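Side-chain contacts in GCN5-related N-acetyltransferase (Streptococcus suis, PDB 3G3S), which probably transfers an acetyl group from acetyl-coenzyme A to an amine, as in other GNAT-family acetyltransferases: residues Pro17-Trp22 with Tyr218-Ala223; Tyr100-Asp105 with Thr227-Ala232; Phe108-Leu113 with Ala211-Gly216; Arg131-Thr136 with Gly169-Gly174; Glu135-Glu140 with Arg144-Asn149. All coordinates share one frame; numbering follows the deposited sequence. Where two conformers were deposited one is given.

Interaction 1. Residues Pro17-Trp22 with Tyr218-Ala223; sequences PETIIW and YPSWDA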
# COMPACT_ATOMS: atom_id res chain seq x y z
N PRO A 17 -7.60 -0.75 14.44
CA PRO A 17 -7.29 0.52 13.82
C PRO A 17 -6.15 1.35 14.47
O PRO A 17 -6.35 2.52 14.82
CB PRO A 17 -8.66 1.26 13.92
CG PRO A 17 -9.19 0.85 15.22
CD PRO A 17 -8.75 -0.65 15.35
N GLU A 18 -4.97 0.75 14.63
CA GLU A 18 -3.80 1.47 15.08
C GLU A 18 -2.90 1.67 13.86
O GLU A 18 -2.44 0.71 13.26
CB GLU A 18 -3.08 0.70 16.18
CG GLU A 18 -3.81 0.75 17.50
CD GLU A 18 -3.70 2.08 18.22
OE1 GLU A 18 -3.07 3.02 17.70
OE2 GLU A 18 -4.20 2.14 19.37
N THR A 19 -2.60 2.93 13.53
CA THR A 19 -1.93 3.20 12.26
C THR A 19 -0.51 2.65 12.16
O THR A 19 -0.04 2.42 11.08
CB THR A 19 -1.98 4.69 11.84
OG1 THR A 19 -0.96 5.44 12.50
CG2 THR A 19 -3.41 5.30 12.08
N ILE A 20 0.16 2.44 13.29
CA ILE A 20 1.52 1.90 13.27
C ILE A 20 1.42 0.43 12.84
O ILE A 20 2.36 -0.11 12.21
CB ILE A 20 2.20 2.06 14.63
CG1 ILE A 20 2.51 3.54 14.90
CG2 ILE A 20 3.51 1.17 14.74
CD1 ILE A 20 2.73 3.88 16.35
N ILE A 21 0.34 -0.25 13.20
CA ILE A 21 0.15 -1.61 12.67
C ILE A 21 -0.00 -1.47 11.15
O ILE A 21 0.57 -2.21 10.37
CB ILE A 21 -1.06 -2.38 13.27
CG1 ILE A 21 -1.00 -2.46 14.79
CG2 ILE A 21 -1.14 -3.82 12.63
CD1 ILE A 21 -2.29 -3.01 15.42
N TRP A 22 -0.81 -0.52 10.70
CA TRP A 22 -0.93 -0.29 9.26
C TRP A 22 0.43 -0.00 8.61
O TRP A 22 0.74 -0.55 7.54
CB TRP A 22 -1.92 0.88 8.95
CG TRP A 22 -3.25 0.74 9.58
CD1 TRP A 22 -3.81 -0.37 10.11
CD2 TRP A 22 -4.26 1.77 9.64
NE1 TRP A 22 -5.08 -0.10 10.56
CE2 TRP A 22 -5.39 1.20 10.26
CE3 TRP A 22 -4.30 3.10 9.26
CZ2 TRP A 22 -6.54 1.92 10.51
CZ3 TRP A 22 -5.45 3.82 9.51
CH2 TRP A 22 -6.56 3.23 10.12
N TYR A 218 -4.51 11.88 6.88
CA TYR A 218 -5.24 11.80 8.14
C TYR A 218 -4.25 11.90 9.28
O TYR A 218 -3.27 11.13 9.32
CB TYR A 218 -6.04 10.51 8.29
CG TYR A 218 -6.69 10.43 9.64
CD1 TYR A 218 -7.75 11.26 9.96
CD2 TYR A 218 -6.22 9.56 10.64
CE1 TYR A 218 -8.34 11.23 11.20
CE2 TYR A 218 -6.82 9.53 11.90
CZ TYR A 218 -7.90 10.38 12.16
OH TYR A 218 -8.51 10.38 13.38
N PRO A 219 -4.42 12.89 10.18
CA PRO A 219 -3.57 13.03 11.36
C PRO A 219 -4.11 12.20 12.51
O PRO A 219 -5.08 12.57 13.17
CB PRO A 219 -3.63 14.53 11.66
CG PRO A 219 -4.98 14.94 11.16
CD PRO A 219 -5.41 14.00 10.10
N SER A 220 -3.50 11.05 12.76
CA SER A 220 -3.96 10.17 13.85
C SER A 220 -3.44 10.53 15.22
O SER A 220 -2.28 10.96 15.35
CB SER A 220 -3.50 8.73 13.58
OG SER A 220 -3.81 7.89 14.66
N TRP A 221 -4.26 10.30 16.24
CA TRP A 221 -3.85 10.50 17.63
C TRP A 221 -4.12 9.23 18.45
O TRP A 221 -5.22 8.67 18.42
CB TRP A 221 -4.62 11.65 18.26
CG TRP A 221 -4.05 12.19 19.53
CD1 TRP A 221 -4.08 11.63 20.77
CD2 TRP A 221 -3.42 13.46 19.69
NE1 TRP A 221 -3.49 12.45 21.69
CE2 TRP A 221 -3.08 13.59 21.07
CE3 TRP A 221 -3.10 14.50 18.81
CZ2 TRP A 221 -2.41 14.70 21.57
CZ3 TRP A 221 -2.44 15.63 19.33
CH2 TRP A 221 -2.11 15.71 20.70
N ASP A 222 -3.11 8.77 19.17
CA ASP A 222 -3.25 7.64 20.06
C ASP A 222 -2.62 8.14 21.36
O ASP A 222 -1.42 8.36 21.45
CB ASP A 222 -2.56 6.41 19.49
CG ASP A 222 -3.02 5.14 20.12
OD1 ASP A 222 -4.19 4.76 19.97
OD2 ASP A 222 -2.13 4.44 20.68
N ALA A 223 -3.46 8.38 22.36
CA ALA A 223 -3.07 9.05 23.59
C ALA A 223 -2.28 8.17 24.55
O ALA A 223 -2.77 7.14 25.00
CB ALA A 223 -4.31 9.62 24.28
O HOH W 1 -3.64 5.13 15.67
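The start of helix 19-26 faces strand 218-223 of the large mixed sheet, and Glu18, in the N-cap position of that helix, turns its side chain across to Asp222. The two carboxylates stand almost perpendicular, their planes 89° apart, with Glu18 OE2 only 2.7 Å from Asp222 OD1. Glu18 CG lies anti to its own carbonyl carbon and the chain bends again at chi2 (-74°), which folds the acid group back toward the strand. Asp222, with CG anti to the backbone N (chi1 -162°), extends toward the helix and meets the glutamate crosswise. One step along, Thr19 lays its methyl CG2 against the hydroxymethyl group of Ser220, 3.7 Å from both CB and OG; short side chains with a hydroxyl suit the site, since each packs through carbon and still bonds to Glu186, Thr19 and Ser220 alike through OG1 and OG. A water bridges the two sides: it donates to Ser220 OG at 2.9 Å and accepts from Thr19 N at 3.2 Å, and it lies 3.0 Å from Glu18 OE1. Farther out, Asp222 OD2 is held by a salt bridge from Arg99 and a hydrogen bond with Tyr243 OH. Two acid oxygens at such a distance would repel if both groups were fully ionised, so one of the two acids probably holds a proton, and the nearby positive charge of Arg99 may offset some of the remaining repulsion.

Interaction 2. Residues Tyr100-Asp105 with Thr227-Ala232; sequences YATKKD and TSLKLA. With CAC (cacodylate ion), chain D.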
# COMPACT_ATOMS: atom_id res chain seq x y z
N TYR A 100 -5.11 5.48 25.42
CA TYR A 100 -6.44 5.81 24.94
C TYR A 100 -6.44 6.00 23.43
O TYR A 100 -5.84 6.92 22.89
CB TYR A 100 -6.96 7.08 25.67
CG TYR A 100 -6.96 6.88 27.19
CD1 TYR A 100 -5.82 7.13 27.93
CD2 TYR A 100 -8.09 6.39 27.88
CE1 TYR A 100 -5.77 6.92 29.30
CE2 TYR A 100 -8.04 6.18 29.27
CZ TYR A 100 -6.87 6.44 29.96
OH TYR A 100 -6.77 6.27 31.31
N ALA A 101 -7.14 5.10 22.75
CA ALA A 101 -7.28 5.15 21.33
C ALA A 101 -8.36 6.18 21.03
O ALA A 101 -9.27 6.36 21.81
CB ALA A 101 -7.72 3.81 20.82
N THR A 102 -8.26 6.81 19.88
CA THR A 102 -9.28 7.76 19.43
C THR A 102 -9.89 7.23 18.14
O THR A 102 -9.31 6.40 17.44
CB THR A 102 -8.69 9.19 19.25
OG1 THR A 102 -7.80 9.24 18.13
CG2 THR A 102 -7.96 9.66 20.54
N LYS A 103 -11.10 7.71 17.83
CA LYS A 103 -11.81 7.31 16.64
C LYS A 103 -11.05 7.87 15.46
O LYS A 103 -10.49 8.96 15.55
CB LYS A 103 -13.25 7.84 16.67
CG LYS A 103 -14.06 7.22 17.79
CD LYS A 103 -15.56 7.53 17.68
CE LYS A 103 -16.32 6.88 18.83
NZ LYS A 103 -17.78 7.17 18.81
N LYS A 104 -11.02 7.12 14.36
CA LYS A 104 -10.33 7.53 13.14
C LYS A 104 -11.19 8.27 12.13
O LYS A 104 -10.73 8.51 11.01
CB LYS A 104 -9.68 6.32 12.48
CG LYS A 104 -8.74 5.54 13.42
CD LYS A 104 -7.69 6.45 14.01
CE LYS A 104 -6.87 5.80 15.13
NZ LYS A 104 -6.07 6.88 15.83
N ASP A 105 -12.41 8.64 12.50
CA ASP A 105 -13.35 9.37 11.60
C ASP A 105 -13.56 10.83 12.02
O ASP A 105 -14.64 11.41 11.83
CB ASP A 105 -14.71 8.65 11.59
CG ASP A 105 -15.36 8.58 12.95
OD1 ASP A 105 -14.77 9.10 13.93
OD2 ASP A 105 -16.45 7.99 13.06
N THR A 227 -4.03 12.90 30.02
CA THR A 227 -3.71 14.28 29.72
C THR A 227 -3.63 14.45 28.21
O THR A 227 -4.13 15.44 27.66
CB THR A 227 -2.37 14.67 30.37
OG1 THR A 227 -2.55 14.68 31.78
CG2 THR A 227 -1.89 16.03 29.94
N SER A 228 -3.00 13.49 27.56
CA SER A 228 -2.88 13.53 26.12
C SER A 228 -4.25 13.37 25.46
O SER A 228 -4.50 13.99 24.42
CB SER A 228 -1.97 12.42 25.62
OG SER A 228 -1.96 12.46 24.22
N LEU A 229 -5.12 12.57 26.07
CA LEU A 229 -6.45 12.36 25.53
C LEU A 229 -7.21 13.66 25.58
O LEU A 229 -7.83 14.05 24.58
CB LEU A 229 -7.22 11.28 26.29
CG LEU A 229 -8.68 11.13 25.88
CD1 LEU A 229 -8.82 10.78 24.39
CD2 LEU A 229 -9.36 10.13 26.76
N LYS A 230 -7.14 14.33 26.73
CA LYS A 230 -7.86 15.60 26.92
C LYS A 230 -7.43 16.67 25.94
O LYS A 230 -8.25 17.46 25.50
CB LYS A 230 -7.75 16.09 28.37
CG LYS A 230 -8.56 15.24 29.36
N LEU A 231 -6.14 16.68 25.58
CA LEU A 231 -5.62 17.56 24.55
C LEU A 231 -6.25 17.20 23.21
O LEU A 231 -6.77 18.07 22.48
CB LEU A 231 -4.11 17.43 24.46
CG LEU A 231 -3.36 18.17 23.34
CD1 LEU A 231 -3.83 19.61 23.14
CD2 LEU A 231 -1.85 18.11 23.60
N ALA A 232 -6.19 15.92 22.87
CA ALA A 232 -6.76 15.44 21.62
C ALA A 232 -8.23 15.86 21.53
O ALA A 232 -8.66 16.27 20.46
CB ALA A 232 -6.63 13.91 21.48
AS CAC D . 0.70 11.18 21.89
O1 CAC D . 0.05 10.90 23.52
O2 CAC D . 1.03 9.63 21.17
C1 CAC D . -0.34 12.28 20.64
C2 CAC D . 2.41 12.19 21.90
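Leu229 reaches from helix 226-235 to Tyr100 and Thr102 of strand 94-102. Its CB points at the strand; chi1 (173°) carries CG onward in that direction, and chi2 near 60° turns CD1 to Thr102 and CD2 to Tyr100. CD2 touches Tyr100 where the side chain begins, 4.0 Å from CB and 4.1 Å from CG, and comes to the ring obliquely; the tyrosine runs across the leucine at about a right angle and carries its hydroxyl end away from the contact. CD1 meets the methyl CG2 of Thr102 at 4.1 Å, the two side chains passing in opposite directions. This is helix-on-sheet packing of an alpha/beta fold: a branched leucine spans two residues, i and i+2, on the same side of one strand, and Leu239 of the adjoining strand 239-248 touches both Leu229 and Tyr100. A beta-branched threonine suits the strand because its methyl can face the helix while OG1 hydrogen-bonds with Trp221 O on the other neighbouring strand. On the preceding residue of the helix, Ser228 OG donates a 2.6 Å bond to O1 of a cacodylate ion, probably from the crystallisation liquor, which His224 N also binds.

Interaction 3. Residues Phe108-Leu113 with Ala211-Gly216; sequences FDLGHL and ACLDRG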
# COMPACT_ATOMS: atom_id res chain seq x y z
N PHE A 108 -12.71 17.63 12.00
CA PHE A 108 -11.95 18.75 12.55
C PHE A 108 -12.62 20.09 12.25
O PHE A 108 -13.20 20.26 11.20
CB PHE A 108 -10.54 18.79 11.97
CG PHE A 108 -9.71 17.62 12.38
CD1 PHE A 108 -9.25 17.51 13.68
CD2 PHE A 108 -9.37 16.62 11.47
CE1 PHE A 108 -8.49 16.44 14.07
CE2 PHE A 108 -8.60 15.54 11.87
CZ PHE A 108 -8.17 15.45 13.16
N ASP A 109 -12.50 21.03 13.19
CA ASP A 109 -13.05 22.38 13.04
C ASP A 109 -11.87 23.19 12.63
O ASP A 109 -11.07 23.58 13.45
CB ASP A 109 -13.64 22.81 14.37
CG ASP A 109 -14.20 24.22 14.36
OD1 ASP A 109 -13.91 24.98 13.42
OD2 ASP A 109 -14.89 24.55 15.35
N LEU A 110 -11.73 23.41 11.33
CA LEU A 110 -10.58 24.14 10.82
C LEU A 110 -10.46 25.55 11.38
O LEU A 110 -9.34 26.07 11.53
CB LEU A 110 -10.65 24.25 9.30
CG LEU A 110 -10.79 23.01 8.42
CD1 LEU A 110 -10.76 23.43 6.94
CD2 LEU A 110 -9.72 21.97 8.70
N GLY A 111 -11.59 26.19 11.65
CA GLY A 111 -11.58 27.57 12.20
C GLY A 111 -10.96 27.59 13.57
O GLY A 111 -10.12 28.42 13.89
N HIS A 112 -11.42 26.65 14.38
CA HIS A 112 -10.94 26.43 15.73
C HIS A 112 -9.45 26.13 15.75
O HIS A 112 -8.71 26.69 16.56
CB HIS A 112 -11.77 25.28 16.32
CG HIS A 112 -11.20 24.63 17.53
ND1 HIS A 112 -10.94 25.32 18.70
CD2 HIS A 112 -10.92 23.33 17.79
CE1 HIS A 112 -10.49 24.47 19.61
NE2 HIS A 112 -10.47 23.25 19.08
N LEU A 113 -9.01 25.25 14.86
CA LEU A 113 -7.60 24.87 14.83
C LEU A 113 -6.73 26.06 14.47
O LEU A 113 -5.67 26.26 15.07
CB LEU A 113 -7.35 23.73 13.83
CG LEU A 113 -7.99 22.40 14.21
CD1 LEU A 113 -7.85 21.46 13.05
CD2 LEU A 113 -7.38 21.80 15.51
N ALA A 211 -1.79 21.14 8.52
CA ALA A 211 -0.83 20.78 7.48
C ALA A 211 -1.21 19.44 6.83
O ALA A 211 -1.10 19.26 5.61
CB ALA A 211 0.58 20.71 8.05
N CYS A 212 -1.62 18.49 7.67
CA CYS A 212 -2.05 17.17 7.21
C CYS A 212 -3.28 17.25 6.34
O CYS A 212 -3.28 16.76 5.22
CB CYS A 212 -2.35 16.27 8.40
SG CYS A 212 -0.80 15.62 9.10
N LEU A 213 -4.31 17.87 6.88
CA LEU A 213 -5.56 18.03 6.15
C LEU A 213 -5.32 18.71 4.80
O LEU A 213 -5.85 18.28 3.78
CB LEU A 213 -6.56 18.81 6.99
CG LEU A 213 -7.05 18.18 8.31
CD1 LEU A 213 -8.08 19.09 8.91
CD2 LEU A 213 -7.64 16.76 8.18
N ASP A 214 -4.47 19.72 4.79
CA ASP A 214 -4.11 20.42 3.56
C ASP A 214 -3.51 19.49 2.51
O ASP A 214 -3.68 19.71 1.32
CB ASP A 214 -3.11 21.53 3.88
CG ASP A 214 -2.70 22.31 2.66
OD1 ASP A 214 -3.56 23.04 2.11
OD2 ASP A 214 -1.51 22.21 2.28
N ARG A 215 -2.78 18.47 2.94
CA ARG A 215 -2.15 17.53 2.02
C ARG A 215 -2.99 16.26 1.82
O ARG A 215 -2.55 15.32 1.17
CB ARG A 215 -0.77 17.11 2.55
CG ARG A 215 0.26 18.19 2.63
CD ARG A 215 1.32 17.82 3.63
NE ARG A 215 2.52 18.68 3.61
CZ ARG A 215 2.59 19.93 4.09
NH1 ARG A 215 1.53 20.55 4.60
NH2 ARG A 215 3.75 20.58 4.03
N GLY A 216 -4.19 16.21 2.38
CA GLY A 216 -5.03 15.02 2.28
C GLY A 216 -4.62 13.84 3.16
O GLY A 216 -5.06 12.73 2.93
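Leu213, near the end of helix 200-214, sets its two methyls against Phe108 and Leu110. CD2 sits 3.7 Å from Phe108 CD2 and comes to the ring obliquely, while CD1 touches both partners: it is 3.9 Å from Phe108 CB and only 3.3 Å from Leu110 CD2, tighter than ordinary carbon packing. Leucine suits the place because its forked end can serve the two neighbours at once. Leu110 starts off to one side, but with chi1 at -55° and an extended chi2 its tip swings toward the other helix. At the surface, the contact joins the C-terminal end of helix 200-214 to the first turn of helix 110-118 and the loop just before it, beside Pro219 of the sheet, which both Phe108 and Leu213 touch. In the next shell, Asp109 is the N-cap of helix 110-118: its OD1 accepts a nearly straight bond from His112 N (3.1 Å, 171°), entering from above the carboxylate plane, and a weak one from Gly111 N. Directly after Leu213, helix 200-214 closes in a Schellman motif: Leu217 N bonds to Cys212 O, and Gly216, at positive phi, gives its N to Leu213 O at 3.0 Å. Arg215 folds back there, and its NH1 donates to Ala211 O at 3.1 Å.

Interaction 4. Residues Arg131-Thr136 with Gly169-Gly174; sequences RNLYET and GQVVSG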
# COMPACT_ATOMS: atom_id res chain seq x y z
N ARG A 131 15.61 20.22 7.28
CA ARG A 131 16.84 19.45 7.46
C ARG A 131 17.61 19.82 8.73
O ARG A 131 18.11 18.94 9.43
CB ARG A 131 17.67 19.65 6.19
CG ARG A 131 19.00 18.91 6.10
CD ARG A 131 19.62 19.10 4.70
NE ARG A 131 18.75 18.57 3.64
CZ ARG A 131 18.75 17.31 3.20
NH1 ARG A 131 19.61 16.41 3.68
NH2 ARG A 131 17.88 16.95 2.25
N ASN A 132 17.71 21.11 9.03
CA ASN A 132 18.45 21.56 10.22
C ASN A 132 17.71 21.30 11.53
O ASN A 132 18.33 20.90 12.51
CB ASN A 132 18.86 23.03 10.09
CG ASN A 132 20.02 23.24 9.12
OD1 ASN A 132 20.45 22.31 8.42
ND2 ASN A 132 20.54 24.46 9.07
N LEU A 133 16.40 21.52 11.55
CA LEU A 133 15.60 21.24 12.74
C LEU A 133 15.50 19.76 13.01
O LEU A 133 15.44 19.37 14.17
CB LEU A 133 14.23 21.88 12.62
CG LEU A 133 14.32 23.40 12.71
CD1 LEU A 133 13.01 24.05 12.36
CD2 LEU A 133 14.77 23.80 14.11
N TYR A 134 15.48 18.95 11.96
CA TYR A 134 15.56 17.50 12.13
C TYR A 134 16.74 17.18 13.07
O TYR A 134 16.57 16.53 14.11
CB TYR A 134 15.75 16.81 10.76
CG TYR A 134 16.09 15.33 10.81
CD1 TYR A 134 17.41 14.91 10.88
CD2 TYR A 134 15.10 14.35 10.76
CE1 TYR A 134 17.74 13.58 10.92
CE2 TYR A 134 15.42 13.00 10.82
CZ TYR A 134 16.75 12.63 10.88
OH TYR A 134 17.12 11.31 10.95
N GLU A 135 17.91 17.68 12.74
CA GLU A 135 19.10 17.39 13.55
C GLU A 135 18.98 17.92 14.98
O GLU A 135 19.39 17.25 15.93
CB GLU A 135 20.36 17.91 12.83
CG GLU A 135 20.67 17.20 11.46
CD GLU A 135 21.04 15.70 11.57
OE1 GLU A 135 21.47 15.26 12.67
OE2 GLU A 135 20.91 14.97 10.55
N THR A 136 18.39 19.11 15.13
CA THR A 136 18.22 19.72 16.44
C THR A 136 17.29 18.85 17.29
O THR A 136 17.54 18.70 18.47
CB THR A 136 17.65 21.15 16.32
OG1 THR A 136 18.50 21.92 15.47
CG2 THR A 136 17.56 21.85 17.67
N GLY A 169 15.65 31.06 20.43
CA GLY A 169 16.43 30.23 19.57
C GLY A 169 16.49 28.74 19.86
O GLY A 169 17.20 28.04 19.17
N GLN A 170 15.74 28.25 20.84
CA GLN A 170 15.74 26.83 21.17
C GLN A 170 14.39 26.22 20.83
O GLN A 170 13.35 26.90 20.87
CB GLN A 170 16.01 26.63 22.67
CG GLN A 170 17.27 27.29 23.16
CD GLN A 170 17.48 27.16 24.69
OE1 GLN A 170 17.13 26.15 25.31
NE2 GLN A 170 18.06 28.21 25.28
N VAL A 171 14.41 24.97 20.41
CA VAL A 171 13.22 24.20 20.18
C VAL A 171 12.70 23.87 21.56
O VAL A 171 13.42 23.28 22.37
CB VAL A 171 13.49 22.91 19.38
CG1 VAL A 171 12.25 22.01 19.38
CG2 VAL A 171 13.94 23.28 17.97
N VAL A 172 11.46 24.29 21.82
CA VAL A 172 10.82 24.05 23.12
C VAL A 172 9.55 23.19 23.05
O VAL A 172 9.05 22.78 24.09
CB VAL A 172 10.55 25.39 23.84
CG1 VAL A 172 11.86 26.15 24.05
CG2 VAL A 172 9.54 26.23 23.07
N SER A 173 9.01 22.95 21.85
CA SER A 173 7.84 22.11 21.70
C SER A 173 7.74 21.71 20.24
O SER A 173 8.36 22.34 19.36
CB SER A 173 6.55 22.85 22.15
OG SER A 173 5.46 21.94 22.14
N GLY A 174 6.99 20.64 19.98
CA GLY A 174 6.85 20.14 18.62
C GLY A 174 5.77 19.09 18.50
O GLY A 174 5.39 18.39 19.48
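Leu133 and Thr136, on one face of helix 131-139, pack against Val171 near the start of strand 170-181, a helix-on-sheet contact toward the edge of the mixed sheet. All of it passes through a single methyl of the valine. With CG1 anti to the backbone N (chi1 169°), Val171 turns CG2 to the helix, where it meets Thr136 CG2 at 3.9 Å and Leu133 CD2 at 4.0 Å. Residues i and i+3 of a helix stand on the same side, which is why both reach the same atom. Leu133 does not aim directly at the strand; its chi1 of -70° and extended chi2 bring CD2 across to it. In Thr136 the rotation about chi1 (-56°) separates the two branches, the methyl facing the valine and OG1 lying 3.1 Å from Asn132 O, one turn back. Threonine thus suits a boundary site, apolar toward the sheet and polar toward its own helix. Valine, beta-branched, is at home in a strand, and here Val164 of the adjacent strand 162-167 touches both it and Leu133, while Trp142 also packs on Val171. Just beyond, Val172 and Ser173 form a classic beta bulge, both residues facing Ile165, and Ser173 OG hydrogen-bonds with Thr191 OG1.

Interaction 5. Residues Glu135-Glu140 with Arg144-Asn149; sequences ETCLVE and RDLVGN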
# COMPACT_ATOMS: atom_id res chain seq x y z
N GLU A 135 17.91 17.68 12.74
CA GLU A 135 19.10 17.39 13.55
C GLU A 135 18.98 17.92 14.98
O GLU A 135 19.39 17.25 15.93
CB GLU A 135 20.36 17.91 12.83
CG GLU A 135 20.67 17.20 11.46
CD GLU A 135 21.04 15.70 11.57
OE1 GLU A 135 21.47 15.26 12.67
OE2 GLU A 135 20.91 14.97 10.55
N THR A 136 18.39 19.11 15.13
CA THR A 136 18.22 19.72 16.44
C THR A 136 17.29 18.85 17.29
O THR A 136 17.54 18.70 18.47
CB THR A 136 17.65 21.15 16.32
OG1 THR A 136 18.50 21.92 15.47
CG2 THR A 136 17.56 21.85 17.67
N CYS A 137 16.23 18.30 16.68
CA CYS A 137 15.28 17.43 17.41
C CYS A 137 15.94 16.15 17.92
O CYS A 137 15.63 15.65 19.01
CB CYS A 137 14.09 17.05 16.55
SG CYS A 137 12.95 18.39 16.30
N LEU A 138 16.86 15.61 17.13
CA LEU A 138 17.56 14.38 17.54
C LEU A 138 18.49 14.54 18.74
O LEU A 138 18.72 13.56 19.45
CB LEU A 138 18.38 13.81 16.40
CG LEU A 138 17.68 13.09 15.28
CD1 LEU A 138 18.78 12.67 14.31
CD2 LEU A 138 16.84 11.88 15.76
N VAL A 139 18.99 15.75 18.99
CA VAL A 139 19.99 15.95 20.05
C VAL A 139 19.47 15.79 21.50
O VAL A 139 20.20 15.29 22.35
CB VAL A 139 20.76 17.30 19.88
CG1 VAL A 139 21.30 17.39 18.48
CG2 VAL A 139 19.92 18.52 20.19
N GLU A 140 18.24 16.20 21.78
CA GLU A 140 17.70 16.04 23.12
C GLU A 140 16.78 14.84 23.19
O GLU A 140 16.01 14.56 22.26
CB GLU A 140 16.94 17.29 23.55
CG GLU A 140 17.80 18.53 23.69
CD GLU A 140 18.83 18.40 24.78
OE1 GLU A 140 18.61 17.60 25.73
OE2 GLU A 140 19.86 19.10 24.71
N ARG A 144 13.51 13.76 20.53
CA ARG A 144 13.98 12.88 19.49
C ARG A 144 12.94 12.04 18.78
O ARG A 144 13.09 11.80 17.60
CB ARG A 144 15.13 12.01 20.01
CG ARG A 144 14.82 11.02 21.02
CD ARG A 144 16.09 10.27 21.39
NE ARG A 144 15.81 9.07 22.18
CZ ARG A 144 16.71 8.15 22.51
NH1 ARG A 144 17.99 8.25 22.16
NH2 ARG A 144 16.31 7.10 23.24
N ASP A 145 11.87 11.64 19.47
CA ASP A 145 10.81 10.87 18.81
C ASP A 145 10.01 11.68 17.79
O ASP A 145 9.22 11.11 17.04
CB ASP A 145 9.86 10.28 19.85
CG ASP A 145 10.50 9.19 20.66
OD1 ASP A 145 11.52 8.62 20.21
OD2 ASP A 145 9.97 8.89 21.75
N LEU A 146 10.21 12.99 17.76
CA LEU A 146 9.54 13.80 16.73
C LEU A 146 10.00 13.38 15.30
O LEU A 146 9.22 13.44 14.35
CB LEU A 146 9.81 15.28 16.96
CG LEU A 146 9.17 15.89 18.21
CD1 LEU A 146 9.57 17.35 18.36
CD2 LEU A 146 7.65 15.71 18.17
N VAL A 147 11.26 12.96 15.18
CA VAL A 147 11.86 12.57 13.91
C VAL A 147 12.68 11.29 13.93
O VAL A 147 12.98 10.76 12.86
CB VAL A 147 12.81 13.67 13.41
CG1 VAL A 147 12.11 15.01 13.40
CG2 VAL A 147 14.08 13.75 14.26
N GLY A 148 13.03 10.79 15.12
CA GLY A 148 13.96 9.66 15.27
C GLY A 148 13.57 8.29 14.77
O GLY A 148 14.41 7.39 14.72
N ASN A 149 12.30 8.10 14.43
CA ASN A 149 11.87 6.81 13.93
C ASN A 149 12.17 6.64 12.46
O ASN A 149 12.11 5.53 11.97
CB ASN A 149 10.39 6.61 14.22
CG ASN A 149 10.14 6.45 15.67
OD1 ASN A 149 10.70 5.56 16.31
ND2 ASN A 149 9.32 7.32 16.23
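Leu138 and Val147 cross at a slant, the leucine from the last turn of helix 131-139 and the valine from the loop that follows and doubles back against it. Leu138 CG lies anti to its carbonyl carbon (chi1 -75°), and from there CD2 reaches both Val147 CG2 and Gly148 CA, each at 3.7 Å. The glycine lets this methyl lie directly on the backbone. Val147 holds CG2 between its backbone N and carbonyl carbon, where it faces the helix and also meets Cys137 CB at 4.0 Å. Cys137 points at the loop as well, and its sulfur SG rests 4.1 Å from Leu146 CD1; a small, weakly polar side chain suits this close, buried place. Arg144 behaves differently: its CB lies 3.5 Å from Glu140 O, but the extended chain then leads its guanidinium group away. Its backbone N makes a weak bond to Glu140 O (3.1 Å, 121°), while its own carbonyl accepts from Gly148 N at 2.7 Å and from Val147 N, drawing the loop into a compact turn. Cys137 O, near the helix end, accepts from Ser143 OG. The loop touches both the helix and the sheet: Leu146 packs on Glu188 and Asp190 of strand 184-191, and Tyr134 of helix 131-139 packs on Val147.

Interaction 1 closes the longest loop, its segments 196 residues apart. Interactions 1 and 2, with centres about 10 Å apart, cross along the chain and meet through the neighbouring strands 94-102 and 218-223. Interaction 3 is nested within the loops closed by both; about 17 Å from interaction 1, it touches it at Pro219, just after helix 200-214. Interactions 4 and 5, nested in turn within the loop of interaction 3, start from the same helix 131-139 and lie about 8 Å apart, 20 to 25 Å from the other three centres. Interactions 1, 2 and 4 fix helices and a helix start to nearby strands of one sheet, consistent with the mixed alpha/beta GNAT fold.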